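Local coordinates for protein Two-component system sensor histidine kinase (Bacteroides thetaiotaomicron, PDB 3OTT) that probably acts as a sensor histidine kinase that autophosphorylates on histidine using ATP, this chain being its extracellular propeller and sandwich part, an apparent saccharide sensor, at residues Gln111-Trp116 against Gln127-Lys132; Ser275-Ile280 against Thr296-Ser301; Trp387-Gly392 against Asn419-Ile424; Gly536-Ile541 against Gln549-Gly554. All coordinates share one frame; numbering follows the deposited sequence.

All four contacts lie in the blades of two beta-propellers, contacts 1 and 2 in the first and contacts 3 and 4 in the second, and none touches another. Contact 4 is regular, pairing the two outer strands of one blade through a ladder of backbone bonds. Contact 1 also stays within a blade but joins a turn to a loop, whereas contacts 2 and 3 bring together elements of successive blades or their linker. Contact 2 is the most buried and is dominated by hydroxyl and amide bonds; the other three are partly buried. Contacts 1 and 3 both reach the second subunit, contact 1 through charged and polar groups.

Contact 1 (Gln111-Trp116 against Gln127-Lys132); sequences QGDTLW and QLQSRK
Thr114 and Gln127 form an antiparallel non-hydrogen-bonded pair, with their CA atoms 4.4 Å apart, and just beyond it the N-H of Leu128 makes an almost straight bond to the carbonyl of Asp113 (N to O 3.1 Å, 172°). Asp113 sits in a type II' turn from Gln111 to Thr114, with Gly112 at the corner where phi is positive. The Gln127 side chain starts with CG anti to the backbone N (chi1 -152°) and bends at chi2; it crosses the Asp113 side chain at about a right angle, amide and carboxylate planes 74° apart. NE2 stands 3.3 Å from Asp113 O at an angle too poor for a hydrogen bond; it is bonded instead to Tyr327 of the second subunit. The other end of the amide folds back on its own loop, where OE1 accepts from Ser130 N at 2.9 Å and, weakly, from Gln129 N, and so helps to fix the bend after Gln127. Leu128 packs its CD1 methyl against Asp113 OD1 (3.6 Å); the apolar contact is the looser one of CD2 with Leu115 CB, 4.4 Å. The Asp113 carboxylate has stronger partners across the dimer, a salt bridge from OD1 to Arg374 and a hydrogen bond from OD2 to Tyr327, both of the second subunit. Gln129 also bonds to that Arg374. The contact thus joins the turn between strands 105-111 and 114-119 to the loop between strands 122-127 and 133-136, two connections at the same end of a four-stranded antiparallel propeller blade, here used to dock the second subunit.

Contact 2 (Ser275-Ile280 against Thr296-Ser301); sequences SLTNNI and TDYGIS
Thr277 OG1 stands anti to its backbone N (chi1 -169°) and faces Tyr298 O at 2.9 Å, while CG2 takes the crowded position and meets Thr296 OG1. The hydroxyl is also hydrogen-bonded with Tyr16 OH. The backbone N of the same residue donates to Ser301 OG (3.0 Å, 155°), whose hydroxyl is held in turn by Asn14. Asn278 carries its CG anti to the backbone N (chi1 178°), and OD1 accepts from Ile280 N at 3.0 Å, closing an Asx turn; that donor comes from well above the carbonyl plane. Asp297 N gives OD1 a weak second bond and makes a better one, at 3.1 Å and in the carbonyl plane, to Ile280 O. The Asn278 and Asp297 side chains lie side by side, pointing the same way, and Asp297 OD1 is bonded to Trp282 NE1. Facing this turn is an ST turn: Thr296 OG1 accepts from Tyr298 N (2.9 Å) and donates to Gly299 O (2.8 Å), a carbonyl that also receives Thr296 N. Each segment thus carries its own side-chain-capped turn, and the two turns meet through Asp297 N and Ile280 O. The loop 275-280 leads from the blade ending in strand 264-266 into strand 281-286, and it lies against the turn between strands 292-296 and 300-303, the latter flanked by the N-terminal strand 13-15, which completes this blade and closes the ring.

Contact 3 (Trp387-Gly392 against Asn419-Ile424); sequences WIATDG and NWTYYI
Ile424 CD1 rests 4.0 Å from Trp387 CB; CG1 is anti to the backbone N (chi1 173°), and CD1 continues nearly extended from it toward the tryptophan, whose indole leads away and bonds Asp381 through NE1. The methyl of Ala389 faces the CG2 branch of Thr421, although their modelled spacing is doubtful. Thr421 N donates to Thr390 O at 3.1 Å, and Thr390 OG1 accepts from Gly392 N in an ST turn after the strand. There Trp420, with CG anti to its carbonyl carbon (chi1 -62°), offers its indole edge to the backbone: CD1 lies 3.2 Å from Asp391 O, which is in the ring plane. A water joins the two sides, donating to Asp391 OD1 (3.0 Å), meeting Tyr422 OH (2.7 Å) and sitting over one face of Trp420 toward its rim. The other carboxylate oxygen of Asp391 forms a salt bridge with Arg376. Tyr422 and Tyr423 make a classic beta bulge opposite Ser435, and Tyr423 stacks on His377. Segments 387-390 and 421-424 run roughly antiparallel (153°), joined by one backbone bond, not a ladder, and belong to successive blades: strand 386-390 lies between 375-380 and 393-398, whereas strand 421-426 is the edge strand beside 431-436.

Contact 4 (Gly536-Ile541 against Gln549-Gly554); sequences GGVMRI and QSISFG
Val538 and Ile551 lie side by side and point the same way, with Val538 CG2 3.8 Å from Ile551 CG1, on one face of a beta hairpin made by the two outer strands of a propeller blade, 537-542 and 547-552. The strands run antiparallel, and paired backbone bonds link Val538 to Ile551 and Arg540 to Gln549. Phe553 crosses Val538 at about a right angle, and Val538 CG1 meets the ring at its edge, in plane, 3.8 Å from CE2. With chi1 at 55°, Phe553 CG lies between the backbone N and carbonyl carbon, and the ring spreads beneath the glycine pair: Gly536 C stands over its centre and Gly537 CA is 3.5 Å from CE2. Lacking a side chain, Gly537 brings its CA within 3.9 Å of Ser552 CA. Arg540 and Gln549 also run side by side on the valine face, their guanidinium and amide planes 62° apart. Arg540 NH2 and Gln549 OE1 stay 4.0 Å apart, and NH1 is bonded to the carbonyls of Arg584 and Lys585 in the next blade. On the opposite face Met539 pairs with Ser550; the end of the Met539 side chain leads away from the partner strand, and the side chain packs on Phe509 and Leu513. Beyond the last strand pair Phe553 N donates to Gly536 O at 3.2 Å, approaching from above the carbonyl plane, 52° out of it.

Contact 1 (Gln111-Trp116 against Gln127-Lys132)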
loop_
_atom_site.group_PDB
_atom_site.type_symbol
_atom_site.label_atom_id
_atom_site.label_comp_id
_atom_site.label_asym_id
_atom_site.label_seq_id
_atom_site.Cartn_x
_atom_site.Cartn_y
_atom_site.Cartn_z
ATOM N N GLN B 111 14.124 7.513 -12.385
ATOM C CA GLN B 111 14.623 6.831 -11.231
ATOM C C GLN B 111 14.424 7.802 -10.081
ATOM O O GLN B 111 15.260 8.641 -9.850
ATOM C CB GLN B 111 16.119 6.453 -11.392
ATOM C CG GLN B 111 16.620 5.491 -10.282
ATOM C CD GLN B 111 18.092 5.283 -10.307
ATOM O OE1 GLN B 111 18.835 6.043 -10.929
ATOM N NE2 GLN B 111 18.535 4.226 -9.669
ATOM N N GLY B 112 13.272 7.726 -9.395
ATOM C CA GLY B 112 12.998 8.641 -8.317
ATOM C C GLY B 112 12.860 10.007 -8.949
ATOM O O GLY B 112 11.991 10.199 -9.807
ATOM N N ASP B 113 13.711 10.949 -8.573
ATOM C CA ASP B 113 13.589 12.303 -9.125
ATOM C C ASP B 113 14.725 12.623 -10.066
ATOM O O ASP B 113 15.102 13.746 -10.215
ATOM C CB ASP B 113 13.559 13.287 -7.992
ATOM C CG ASP B 113 12.752 14.539 -8.322
ATOM O OD1 ASP B 113 11.784 14.452 -9.072
ATOM O OD2 ASP B 113 13.093 15.605 -7.796
ATOM N N THR B 114 15.288 11.579 -10.675
ATOM C CA THR B 114 16.288 11.688 -11.685
ATOM C C THR B 114 15.772 11.049 -12.981
ATOM O O THR B 114 15.338 9.894 -12.954
ATOM C CB THR B 114 17.550 10.969 -11.242
ATOM O OG1 THR B 114 18.077 11.640 -10.100
ATOM C CG2 THR B 114 18.562 11.076 -12.301
ATOM N N LEU B 115 15.876 11.777 -14.099
ATOM C CA LEU B 115 15.509 11.258 -15.419
ATOM C C LEU B 115 16.772 10.873 -16.217
ATOM O O LEU B 115 17.635 11.719 -16.470
ATOM C CB LEU B 115 14.726 12.319 -16.193
ATOM C CG LEU B 115 14.136 11.967 -17.572
ATOM C CD1 LEU B 115 13.078 10.848 -17.504
ATOM C CD2 LEU B 115 13.580 13.143 -18.295
ATOM N N TRP B 116 16.854 9.588 -16.590
ATOM C CA TRP B 116 17.880 9.041 -17.437
ATOM C C TRP B 116 17.493 9.286 -18.920
ATOM O O TRP B 116 16.358 9.016 -19.320
ATOM C CB TRP B 116 18.027 7.522 -17.192
ATOM C CG TRP B 116 18.724 7.141 -15.895
ATOM C CD1 TRP B 116 18.154 7.068 -14.644
ATOM C CD2 TRP B 116 20.121 6.821 -15.714
ATOM N NE1 TRP B 116 19.098 6.713 -13.711
ATOM C CE2 TRP B 116 20.307 6.525 -14.334
ATOM C CE3 TRP B 116 21.209 6.696 -16.579
ATOM C CZ2 TRP B 116 21.561 6.149 -13.791
ATOM C CZ3 TRP B 116 22.487 6.334 -16.036
ATOM C CH2 TRP B 116 22.629 6.060 -14.647
ATOM N N GLN B 127 18.557 15.703 -13.197
ATOM C CA GLN B 127 18.078 15.720 -11.861
ATOM C C GLN B 127 16.996 16.797 -11.829
ATOM O O GLN B 127 17.242 17.904 -12.166
ATOM C CB GLN B 127 19.251 15.933 -10.857
ATOM C CG GLN B 127 19.038 15.317 -9.436
ATOM C CD GLN B 127 17.823 15.955 -8.642
ATOM O OE1 GLN B 127 17.649 17.165 -8.594
ATOM N NE2 GLN B 127 17.042 15.106 -7.978
ATOM N N LEU B 128 15.773 16.447 -11.486
ATOM C CA LEU B 128 14.638 17.337 -11.813
ATOM C C LEU B 128 14.535 18.514 -10.877
ATOM O O LEU B 128 13.954 19.525 -11.253
ATOM C CB LEU B 128 13.324 16.571 -11.829
ATOM C CG LEU B 128 13.243 15.464 -12.902
ATOM C CD1 LEU B 128 12.003 14.606 -12.648
ATOM C CD2 LEU B 128 13.211 16.051 -14.355
ATOM N N GLN B 129 15.075 18.395 -9.663
ATOM C CA GLN B 129 15.080 19.534 -8.766
ATOM C C GLN B 129 16.223 20.494 -9.075
ATOM O O GLN B 129 16.013 21.694 -9.254
ATOM C CB GLN B 129 15.184 19.103 -7.304
ATOM C CG GLN B 129 14.899 20.237 -6.348
ATOM C CD GLN B 129 13.355 20.462 -6.138
ATOM O OE1 GLN B 129 12.522 19.957 -6.897
ATOM N NE2 GLN B 129 13.002 21.162 -5.085
ATOM N N SER B 130 17.465 19.973 -9.110
ATOM C CA SER B 130 18.625 20.854 -9.294
ATOM C C SER B 130 18.745 21.251 -10.779
ATOM O O SER B 130 19.433 22.177 -11.108
ATOM C CB SER B 130 19.907 20.144 -8.830
ATOM O OG SER B 130 20.130 18.937 -9.599
ATOM N N ARG B 131 18.082 20.510 -11.667
ATOM C CA ARG B 131 18.251 20.686 -13.106
ATOM C C ARG B 131 19.715 20.387 -13.580
ATOM O O ARG B 131 20.182 20.883 -14.622
ATOM C CB ARG B 131 17.660 22.056 -13.566
ATOM C CG ARG B 131 16.091 22.204 -13.271
ATOM C CD ARG B 131 15.356 23.513 -13.857
ATOM N NE ARG B 131 14.012 23.190 -14.426
ATOM C CZ ARG B 131 12.792 23.561 -13.949
ATOM N NH1 ARG B 131 12.650 24.349 -12.862
ATOM N NH2 ARG B 131 11.683 23.153 -14.599
ATOM N N LYS B 132 20.431 19.551 -12.829
ATOM C CA LYS B 132 21.802 19.143 -13.239
ATOM C C LYS B 132 21.819 18.026 -14.294
ATOM O O LYS B 132 21.154 17.020 -14.141
ATOM C CB LYS B 132 22.677 18.742 -12.045
ATOM C CG LYS B 132 24.134 18.282 -12.506
ATOM C CD LYS B 132 25.197 18.115 -11.394
ATOM C CE LYS B 132 25.719 19.468 -10.806
ATOM N NZ LYS B 132 26.302 20.507 -11.778
#

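Contact 2 (Ser275-Ile280 against Thr296-Ser301)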
loop_
_atom_site.group_PDB
_atom_site.type_symbol
_atom_site.label_atom_id
_atom_site.label_comp_id
_atom_site.label_asym_id
_atom_site.label_seq_id
_atom_site.Cartn_x
_atom_site.Cartn_y
_atom_site.Cartn_z
ATOM N N SER B 275 -7.338 -6.538 -39.399
ATOM C CA SER B 275 -6.060 -7.156 -39.039
ATOM C C SER B 275 -5.101 -6.081 -38.593
ATOM O O SER B 275 -5.395 -4.878 -38.711
ATOM C CB SER B 275 -5.440 -7.927 -40.203
ATOM O OG SER B 275 -5.027 -7.009 -41.173
ATOM N N LEU B 276 -3.965 -6.515 -38.060
ATOM C CA LEU B 276 -2.922 -5.612 -37.605
ATOM C C LEU B 276 -2.706 -4.642 -38.738
ATOM O O LEU B 276 -2.573 -5.078 -39.863
ATOM C CB LEU B 276 -1.627 -6.379 -37.375
ATOM C CG LEU B 276 -0.391 -5.560 -37.062
ATOM C CD1 LEU B 276 -0.546 -4.842 -35.783
ATOM C CD2 LEU B 276 0.889 -6.517 -37.053
ATOM N N THR B 277 -2.652 -3.352 -38.422
ATOM C CA THR B 277 -2.612 -2.284 -39.449
ATOM C C THR B 277 -1.307 -2.293 -40.260
ATOM O O THR B 277 -1.317 -2.082 -41.471
ATOM C CB THR B 277 -2.815 -0.872 -38.798
ATOM O OG1 THR B 277 -3.026 0.084 -39.823
ATOM C CG2 THR B 277 -1.612 -0.418 -37.964
ATOM N N ASN B 278 -0.178 -2.556 -39.597
ATOM C CA ASN B 278 1.094 -2.642 -40.314
ATOM C C ASN B 278 2.022 -3.581 -39.526
ATOM O O ASN B 278 1.869 -3.710 -38.308
ATOM C CB ASN B 278 1.679 -1.219 -40.431
ATOM C CG ASN B 278 3.026 -1.179 -41.116
ATOM O OD1 ASN B 278 4.058 -1.110 -40.452
ATOM N ND2 ASN B 278 3.025 -1.138 -42.441
ATOM N N ASN B 279 3.011 -4.155 -40.207
ATOM C CA ASN B 279 3.855 -5.257 -39.677
ATOM C C ASN B 279 5.033 -4.707 -38.884
ATOM O O ASN B 279 5.706 -5.467 -38.155
ATOM C CB ASN B 279 4.381 -6.171 -40.822
ATOM C CG ASN B 279 3.342 -7.201 -41.293
ATOM O OD1 ASN B 279 2.356 -7.486 -40.602
ATOM N ND2 ASN B 279 3.541 -7.740 -42.490
ATOM N N ILE B 280 5.344 -3.419 -39.058
ATOM C CA ILE B 280 6.448 -2.893 -38.338
ATOM C C ILE B 280 5.988 -2.269 -37.048
ATOM O O ILE B 280 5.398 -1.175 -37.076
ATOM C CB ILE B 280 7.316 -1.905 -39.128
ATOM C CG1 ILE B 280 8.011 -2.609 -40.314
ATOM C CG2 ILE B 280 8.395 -1.318 -38.173
ATOM C CD1 ILE B 280 8.257 -1.715 -41.561
ATOM N N THR B 296 2.766 1.590 -35.117
ATOM C CA THR B 296 3.337 0.961 -36.232
ATOM C C THR B 296 3.767 2.014 -37.240
ATOM O O THR B 296 3.633 3.222 -37.022
ATOM C CB THR B 296 2.358 0.002 -36.893
ATOM O OG1 THR B 296 1.448 0.776 -37.666
ATOM C CG2 THR B 296 1.539 -0.809 -35.873
ATOM N N ASP B 297 4.351 1.511 -38.326
ATOM C CA ASP B 297 4.799 2.306 -39.396
ATOM C C ASP B 297 3.613 2.846 -40.204
ATOM O O ASP B 297 3.809 3.689 -41.046
ATOM C CB ASP B 297 5.694 1.459 -40.322
ATOM C CG ASP B 297 6.886 2.228 -40.811
ATOM O OD1 ASP B 297 7.511 2.920 -39.988
ATOM O OD2 ASP B 297 7.194 2.147 -42.016
ATOM N N TYR B 298 2.388 2.401 -39.905
ATOM C CA TYR B 298 1.220 3.004 -40.503
ATOM C C TYR B 298 -0.019 2.920 -39.588
ATOM O O TYR B 298 -0.827 1.983 -39.694
ATOM C CB TYR B 298 0.994 2.460 -41.924
ATOM C CG TYR B 298 -0.188 3.099 -42.676
ATOM C CD1 TYR B 298 -0.142 4.416 -43.113
ATOM C CD2 TYR B 298 -1.353 2.363 -42.925
ATOM C CE1 TYR B 298 -1.238 4.992 -43.757
ATOM C CE2 TYR B 298 -2.421 2.912 -43.594
ATOM C CZ TYR B 298 -2.357 4.218 -43.999
ATOM O OH TYR B 298 -3.427 4.737 -44.649
ATOM N N GLY B 299 -0.192 3.907 -38.711
ATOM C CA GLY B 299 -1.339 3.921 -37.798
ATOM C C GLY B 299 -1.141 3.104 -36.510
ATOM O O GLY B 299 -0.036 2.603 -36.211
ATOM N N ILE B 300 -2.251 2.852 -35.835
ATOM C CA ILE B 300 -2.323 2.249 -34.525
ATOM C C ILE B 300 -3.310 1.123 -34.590
ATOM O O ILE B 300 -4.363 1.247 -35.175
ATOM C CB ILE B 300 -2.850 3.304 -33.513
ATOM C CG1 ILE B 300 -1.778 4.314 -33.215
ATOM C CG2 ILE B 300 -3.385 2.692 -32.212
ATOM C CD1 ILE B 300 -2.332 5.648 -32.718
ATOM N N SER B 301 -2.959 0.015 -33.964
ATOM C CA SER B 301 -3.836 -1.097 -33.818
ATOM C C SER B 301 -4.143 -1.214 -32.348
ATOM O O SER B 301 -3.232 -1.261 -31.484
ATOM C CB SER B 301 -3.134 -2.366 -34.324
ATOM O OG SER B 301 -3.474 -2.679 -35.661
#

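Contact 3 (Trp387-Gly392 against Asn419-Ile424)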
loop_
_atom_site.group_PDB
_atom_site.type_symbol
_atom_site.label_atom_id
_atom_site.label_comp_id
_atom_site.label_asym_id
_atom_site.label_seq_id
_atom_site.Cartn_x
_atom_site.Cartn_y
_atom_site.Cartn_z
ATOM N N TRP B 387 -27.224 -4.282 11.732
ATOM C CA TRP B 387 -26.643 -5.234 12.664
ATOM C C TRP B 387 -25.542 -6.146 12.038
ATOM O O TRP B 387 -25.625 -6.488 10.864
ATOM C CB TRP B 387 -27.698 -6.134 13.234
ATOM C CG TRP B 387 -28.796 -5.389 14.022
ATOM C CD1 TRP B 387 -29.927 -4.868 13.507
ATOM C CD2 TRP B 387 -28.872 -5.191 15.437
ATOM N NE1 TRP B 387 -30.691 -4.328 14.482
ATOM C CE2 TRP B 387 -30.077 -4.517 15.689
ATOM C CE3 TRP B 387 -28.053 -5.536 16.517
ATOM C CZ2 TRP B 387 -30.479 -4.161 16.961
ATOM C CZ3 TRP B 387 -28.437 -5.191 17.771
ATOM C CH2 TRP B 387 -29.645 -4.500 17.995
ATOM N N ILE B 388 -24.526 -6.535 12.815
ATOM C CA ILE B 388 -23.539 -7.468 12.280
ATOM C C ILE B 388 -23.375 -8.630 13.268
ATOM O O ILE B 388 -23.471 -8.423 14.511
ATOM C CB ILE B 388 -22.183 -6.791 11.902
ATOM C CG1 ILE B 388 -21.621 -6.074 13.110
ATOM C CG2 ILE B 388 -22.332 -5.720 10.695
ATOM C CD1 ILE B 388 -20.088 -5.846 12.995
ATOM N N ALA B 389 -23.169 -9.833 12.731
ATOM C CA ALA B 389 -22.870 -10.949 13.585
ATOM C C ALA B 389 -21.399 -11.242 13.393
ATOM O O ALA B 389 -20.892 -11.249 12.228
ATOM C CB ALA B 389 -23.753 -12.199 13.217
ATOM N N THR B 390 -20.717 -11.469 14.521
ATOM C CA THR B 390 -19.275 -11.716 14.521
ATOM C C THR B 390 -18.876 -12.765 15.568
ATOM O O THR B 390 -19.736 -13.182 16.366
ATOM C CB THR B 390 -18.440 -10.420 14.842
ATOM O OG1 THR B 390 -18.395 -10.201 16.247
ATOM C CG2 THR B 390 -18.905 -9.158 14.085
ATOM N N ASP B 391 -17.580 -13.144 15.608
ATOM C CA ASP B 391 -17.054 -14.078 16.607
ATOM C C ASP B 391 -16.768 -13.370 17.909
ATOM O O ASP B 391 -16.289 -14.007 18.852
ATOM C CB ASP B 391 -15.757 -14.823 16.129
ATOM C CG ASP B 391 -16.052 -16.010 15.196
ATOM O OD1 ASP B 391 -17.255 -16.319 14.954
ATOM O OD2 ASP B 391 -15.093 -16.598 14.649
ATOM N N GLY B 392 -17.089 -12.068 17.961
ATOM C CA GLY B 392 -17.151 -11.278 19.188
ATOM C C GLY B 392 -18.580 -10.723 19.416
ATOM O O GLY B 392 -18.762 -9.520 19.678
ATOM N N ASN B 419 -21.327 -15.068 22.089
ATOM C CA ASN B 419 -19.953 -14.756 21.633
ATOM C C ASN B 419 -19.668 -15.077 20.177
ATOM O O ASN B 419 -19.097 -14.262 19.463
ATOM C CB ASN B 419 -18.915 -15.523 22.472
ATOM C CG ASN B 419 -18.731 -14.926 23.850
ATOM O OD1 ASN B 419 -19.211 -13.804 24.150
ATOM N ND2 ASN B 419 -18.031 -15.679 24.726
ATOM N N TRP B 420 -20.065 -16.285 19.762
ATOM C CA TRP B 420 -19.922 -16.722 18.384
ATOM C C TRP B 420 -21.249 -16.676 17.639
ATOM O O TRP B 420 -21.953 -17.652 17.597
ATOM C CB TRP B 420 -19.315 -18.141 18.342
ATOM C CG TRP B 420 -17.910 -18.205 18.939
ATOM C CD1 TRP B 420 -17.075 -17.135 19.225
ATOM C CD2 TRP B 420 -17.178 -19.388 19.293
ATOM N NE1 TRP B 420 -15.883 -17.598 19.714
ATOM C CE2 TRP B 420 -15.907 -18.970 19.758
ATOM C CE3 TRP B 420 -17.461 -20.769 19.233
ATOM C CZ2 TRP B 420 -14.917 -19.885 20.195
ATOM C CZ3 TRP B 420 -16.472 -21.690 19.660
ATOM C CH2 TRP B 420 -15.212 -21.232 20.137
ATOM N N THR B 421 -21.560 -15.548 17.032
ATOM C CA THR B 421 -22.812 -15.325 16.308
ATOM C C THR B 421 -22.687 -15.507 14.811
ATOM O O THR B 421 -21.782 -14.927 14.213
ATOM C CB THR B 421 -23.382 -13.896 16.638
ATOM O OG1 THR B 421 -23.759 -13.907 18.027
ATOM C CG2 THR B 421 -24.700 -13.634 15.811
ATOM N N TYR B 422 -23.578 -16.315 14.206
ATOM C CA TYR B 422 -23.480 -16.672 12.776
ATOM C C TYR B 422 -24.504 -15.982 11.929
ATOM O O TYR B 422 -24.216 -15.771 10.759
ATOM C CB TYR B 422 -23.600 -18.208 12.496
ATOM C CG TYR B 422 -22.273 -18.899 12.760
ATOM C CD1 TYR B 422 -21.685 -18.845 14.036
ATOM C CD2 TYR B 422 -21.563 -19.536 11.724
ATOM C CE1 TYR B 422 -20.426 -19.443 14.296
ATOM C CE2 TYR B 422 -20.287 -20.139 11.987
ATOM C CZ TYR B 422 -19.746 -20.081 13.267
ATOM O OH TYR B 422 -18.532 -20.662 13.543
ATOM N N TYR B 423 -25.676 -15.652 12.497
ATOM C CA TYR B 423 -26.776 -15.121 11.700
ATOM C C TYR B 423 -27.759 -14.403 12.607
ATOM O O TYR B 423 -27.940 -14.757 13.804
ATOM C CB TYR B 423 -27.503 -16.264 10.946
ATOM C CG TYR B 423 -27.877 -16.004 9.510
ATOM C CD1 TYR B 423 -26.888 -15.907 8.514
ATOM C CD2 TYR B 423 -29.208 -15.871 9.129
ATOM C CE1 TYR B 423 -27.211 -15.675 7.172
ATOM C CE2 TYR B 423 -29.539 -15.623 7.789
ATOM C CZ TYR B 423 -28.527 -15.547 6.829
ATOM O OH TYR B 423 -28.848 -15.290 5.514
ATOM N N ILE B 424 -28.416 -13.417 12.025
ATOM C CA ILE B 424 -29.387 -12.599 12.721
ATOM C C ILE B 424 -30.454 -12.144 11.780
ATOM O O ILE B 424 -30.167 -11.888 10.605
ATOM C CB ILE B 424 -28.712 -11.372 13.306
ATOM C CG1 ILE B 424 -29.735 -10.397 13.892
ATOM C CG2 ILE B 424 -28.012 -10.623 12.252
ATOM C CD1 ILE B 424 -29.077 -9.506 14.960
HETATM O O HOH W 1 -17.177 -19.294 15.418
#

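Contact 4 (Gly536-Ile541 against Gln549-Gly554)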
loop_
_atom_site.group_PDB
_atom_site.type_symbol
_atom_site.label_atom_id
_atom_site.label_comp_id
_atom_site.label_asym_id
_atom_site.label_seq_id
_atom_site.Cartn_x
_atom_site.Cartn_y
_atom_site.Cartn_z
ATOM N N GLY B 536 -22.526 -30.733 -4.230
ATOM C CA GLY B 536 -22.821 -31.059 -5.611
ATOM C C GLY B 536 -24.285 -31.104 -6.002
ATOM O O GLY B 536 -24.679 -31.913 -6.859
ATOM N N GLY B 537 -25.087 -30.250 -5.380
ATOM C CA GLY B 537 -26.486 -30.099 -5.735
ATOM C C GLY B 537 -27.251 -29.153 -4.807
ATOM O O GLY B 537 -26.711 -28.641 -3.777
ATOM N N VAL B 538 -28.486 -28.857 -5.212
ATOM C CA VAL B 538 -29.365 -28.046 -4.375
ATOM C C VAL B 538 -30.742 -28.691 -4.324
ATOM O O VAL B 538 -31.077 -29.500 -5.156
ATOM C CB VAL B 538 -29.539 -26.558 -4.903
ATOM C CG1 VAL B 538 -28.214 -25.896 -5.149
ATOM C CG2 VAL B 538 -30.370 -26.539 -6.171
ATOM N N MET B 539 -31.536 -28.275 -3.356
ATOM C CA MET B 539 -32.866 -28.783 -3.163
ATOM C C MET B 539 -33.787 -27.567 -2.996
ATOM O O MET B 539 -33.484 -26.648 -2.167
ATOM C CB MET B 539 -32.928 -29.617 -1.874
ATOM C CG MET B 539 -34.350 -29.988 -1.419
ATOM S SD MET B 539 -34.426 -31.453 -0.290
ATOM C CE MET B 539 -34.848 -30.579 1.095
ATOM N N ARG B 540 -34.895 -27.581 -3.740
ATOM C CA ARG B 540 -35.904 -26.538 -3.630
ATOM C C ARG B 540 -37.080 -27.062 -2.824
ATOM O O ARG B 540 -37.631 -28.074 -3.147
ATOM C CB ARG B 540 -36.371 -26.100 -5.016
ATOM C CG ARG B 540 -37.330 -24.929 -4.964
ATOM C CD ARG B 540 -37.845 -24.500 -6.350
ATOM N NE ARG B 540 -38.634 -25.598 -6.895
ATOM C CZ ARG B 540 -38.995 -25.742 -8.169
ATOM N NH1 ARG B 540 -38.651 -24.873 -9.112
ATOM N NH2 ARG B 540 -39.690 -26.785 -8.500
ATOM N N ILE B 541 -37.471 -26.343 -1.791
ATOM C CA ILE B 541 -38.506 -26.749 -0.881
ATOM C C ILE B 541 -39.664 -25.759 -0.911
ATOM O O ILE B 541 -39.443 -24.559 -0.815
ATOM C CB ILE B 541 -37.954 -26.774 0.539
ATOM C CG1 ILE B 541 -36.933 -27.906 0.677
ATOM C CG2 ILE B 541 -39.061 -26.980 1.597
ATOM C CD1 ILE B 541 -36.039 -27.760 1.926
ATOM N N GLN B 549 -38.038 -30.692 -4.419
ATOM C CA GLN B 549 -37.400 -31.208 -5.639
ATOM C C GLN B 549 -35.886 -30.933 -5.538
ATOM O O GLN B 549 -35.423 -29.973 -4.927
ATOM C CB GLN B 549 -37.991 -30.542 -6.904
ATOM C CG GLN B 549 -38.512 -31.509 -7.966
ATOM C CD GLN B 549 -38.811 -30.815 -9.324
ATOM O OE1 GLN B 549 -39.970 -30.556 -9.643
ATOM N NE2 GLN B 549 -37.761 -30.525 -10.116
ATOM N N SER B 550 -35.109 -31.782 -6.159
ATOM C CA SER B 550 -33.706 -31.772 -5.920
ATOM C C SER B 550 -32.973 -32.038 -7.214
ATOM O O SER B 550 -33.467 -32.769 -8.055
ATOM C CB SER B 550 -33.417 -32.883 -4.897
ATOM O OG SER B 550 -32.120 -32.694 -4.461
ATOM N N ILE B 551 -31.810 -31.416 -7.395
ATOM C CA ILE B 551 -30.976 -31.674 -8.576
ATOM C C ILE B 551 -29.534 -31.790 -8.156
ATOM O O ILE B 551 -29.146 -31.334 -7.090
ATOM C CB ILE B 551 -31.027 -30.523 -9.622
ATOM C CG1 ILE B 551 -30.808 -29.180 -8.936
ATOM C CG2 ILE B 551 -32.325 -30.561 -10.438
ATOM C CD1 ILE B 551 -30.108 -28.197 -9.778
ATOM N N SER B 552 -28.724 -32.395 -9.003
ATOM C CA SER B 552 -27.292 -32.390 -8.770
ATOM C C SER B 552 -26.694 -31.775 -9.994
ATOM O O SER B 552 -27.236 -31.876 -11.079
ATOM C CB SER B 552 -26.748 -33.803 -8.537
ATOM O OG SER B 552 -26.776 -34.523 -9.743
ATOM N N PHE B 553 -25.583 -31.100 -9.830
ATOM C CA PHE B 553 -25.061 -30.403 -10.959
ATOM C C PHE B 553 -23.572 -30.574 -11.010
ATOM O O PHE B 553 -22.892 -30.573 -9.983
ATOM C CB PHE B 553 -25.460 -28.918 -10.932
ATOM C CG PHE B 553 -25.080 -28.216 -9.676
ATOM C CD1 PHE B 553 -23.743 -27.872 -9.425
ATOM C CD2 PHE B 553 -26.039 -27.900 -8.736
ATOM C CE1 PHE B 553 -23.369 -27.239 -8.257
ATOM C CE2 PHE B 553 -25.668 -27.251 -7.563
ATOM C CZ PHE B 553 -24.324 -26.922 -7.325
ATOM N N GLY B 554 -23.094 -30.761 -12.230
ATOM C CA GLY B 554 -21.672 -30.733 -12.537
ATOM C C GLY B 554 -20.914 -31.984 -12.184
ATOM O O GLY B 554 -21.425 -33.107 -12.284
#